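Local coordinates for protein 455aa long hypothetical phospho-sugar mutase (Sulfolobus tokodaii, PDB 2F7L) that interconverts the 6-phosphates and 1-phosphates of glucosamine and galactosamine, a magnesium-dependent step on the way to UDP-N-acetylglucosamine and UDP-N-acetylgalactosamine, at residues V238-D241 with G242-R246. Residues are numbered along the deposited sequence; the frame is centred on the assembly and turned at random.
Sequences VAHD and GDADR
With CG lying between backbone N and carbonyl carbon (chi1 59°), the Asp241 carboxylate folds in over its own loop, and the same setting in Asp243 and Asp245 brings all three acids together. Asp241 OD1 accepts a hydrogen bond from Arg246 N (3.0 Å) on its syn side, tilted from the carboxylate plane. This leaves Asp241 OD2 facing Asp243 OD2 at 3.3 Å, with Asp245 OD1 also near. Three acids gathered so would probably repel one another without a cation or basic partners, consistent with a metal site. Arg246 NE offers Asp241 OD2 a long salt bridge, by charge alone; Asp243 OD1 is hydrogen-bonded to Thr76 and salt-bridged to Lys107, and Asp245 OD2 pairs with Arg340 and Lys107. A type I turn from Asp241 to Ala244, closed by Ala244 N to Asp241 O, reverses the chain. His240 ND1 donates to Arg246 O at 2.8 Å, NE2 is hydrogen-bonded to Thr188 OG1, and the small Ala244 CB sits over one ring face. A leucine in place of His240 would probably leave Arg246 O and Thr188 without their ring partner. This Asp-Gly-Asp-Ala-Asp-Arg loop, near Ser97, the probable phosphoserine sharing the metal, is the magnesium-binding loop of phosphohexose mutases.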
loop_
_atom_site.group_PDB
_atom_site.type_symbol
_atom_site.label_atom_id
_atom_site.label_comp_id
_atom_site.label_asym_id
_atom_site.label_seq_id
_atom_site.Cartn_x
_atom_site.Cartn_y
_atom_site.Cartn_z
ATOM N N VAL A 238 6.505 -14.299 -2.627
ATOM C CA VAL A 238 5.991 -12.931 -2.470
ATOM C C VAL A 238 4.957 -12.570 -3.503
ATOM O O VAL A 238 5.165 -12.773 -4.691
ATOM C CB VAL A 238 7.089 -11.860 -2.567
ATOM C CG1 VAL A 238 6.536 -10.526 -2.117
ATOM C CG2 VAL A 238 8.238 -12.226 -1.699
ATOM N N ALA A 239 3.840 -12.024 -3.041
ATOM C CA ALA A 239 2.777 -11.605 -3.945
ATOM C C ALA A 239 2.505 -10.094 -3.822
ATOM O O ALA A 239 2.540 -9.516 -2.719
ATOM C CB ALA A 239 1.523 -12.406 -3.664
ATOM N N HIS A 240 2.261 -9.457 -4.972
ATOM C CA HIS A 240 1.978 -8.016 -5.015
ATOM C C HIS A 240 0.603 -7.760 -5.593
ATOM O O HIS A 240 -0.082 -8.668 -6.064
ATOM C CB HIS A 240 2.957 -7.238 -5.925
ATOM C CG HIS A 240 4.410 -7.388 -5.575
ATOM N ND1 HIS A 240 4.914 -7.115 -4.317
ATOM C CD2 HIS A 240 5.478 -7.697 -6.350
ATOM C CE1 HIS A 240 6.228 -7.245 -4.338
ATOM N NE2 HIS A 240 6.595 -7.595 -5.559
ATOM N N ASP A 241 0.241 -6.480 -5.571
ATOM C CA ASP A 241 -1.000 -5.987 -6.131
ATOM C C ASP A 241 -0.623 -5.316 -7.450
ATOM O O ASP A 241 0.542 -5.324 -7.853
ATOM C CB ASP A 241 -1.665 -4.999 -5.179
ATOM C CG ASP A 241 -0.793 -3.800 -4.852
ATOM O OD1 ASP A 241 0.436 -3.949 -4.653
ATOM O OD2 ASP A 241 -1.366 -2.691 -4.767
ATOM N N GLY A 242 -1.607 -4.744 -8.121
ATOM C CA GLY A 242 -1.387 -4.122 -9.415
ATOM C C GLY A 242 -0.211 -3.195 -9.622
ATOM O O GLY A 242 0.480 -3.334 -10.619
ATOM N N ASP A 243 0.019 -2.236 -8.733
ATOM C CA ASP A 243 1.155 -1.343 -8.924
ATOM C C ASP A 243 2.318 -1.602 -7.942
ATOM O O ASP A 243 3.214 -0.760 -7.755
ATOM C CB ASP A 243 0.706 0.138 -8.907
ATOM C CG ASP A 243 0.100 0.560 -7.594
ATOM O OD1 ASP A 243 -0.084 1.778 -7.381
ATOM O OD2 ASP A 243 -0.202 -0.322 -6.769
ATOM N N ALA A 244 2.282 -2.790 -7.340
ATOM C CA ALA A 244 3.289 -3.299 -6.410
ATOM C C ALA A 244 3.723 -2.465 -5.231
ATOM O O ALA A 244 4.887 -2.503 -4.851
ATOM C CB ALA A 244 4.522 -3.761 -7.180
ATOM N N ASP A 245 2.808 -1.720 -4.630
ATOM C CA ASP A 245 3.204 -0.957 -3.458
ATOM C C ASP A 245 2.889 -1.819 -2.233
ATOM O O ASP A 245 3.130 -1.444 -1.089
ATOM C CB ASP A 245 2.491 0.404 -3.398
ATOM C CG ASP A 245 1.036 0.317 -3.746
ATOM O OD1 ASP A 245 0.489 -0.805 -3.652
ATOM O OD2 ASP A 245 0.441 1.371 -4.102
ATOM N N ARG A 246 2.368 -3.004 -2.497
ATOM C CA ARG A 246 2.035 -3.939 -1.438
ATOM C C ARG A 246 2.811 -5.243 -1.594
ATOM O O ARG A 246 3.193 -5.626 -2.701
ATOM C CB ARG A 246 0.529 -4.213 -1.447
ATOM C CG ARG A 246 -0.163 -3.702 -0.226
ATOM C CD ARG A 246 -1.442 -3.004 -0.554
ATOM N NE ARG A 246 -2.373 -3.841 -1.286
ATOM C CZ ARG A 246 -3.694 -3.756 -1.154
ATOM N NH1 ARG A 246 -4.218 -2.878 -0.308
ATOM N NH2 ARG A 246 -4.497 -4.521 -1.893
#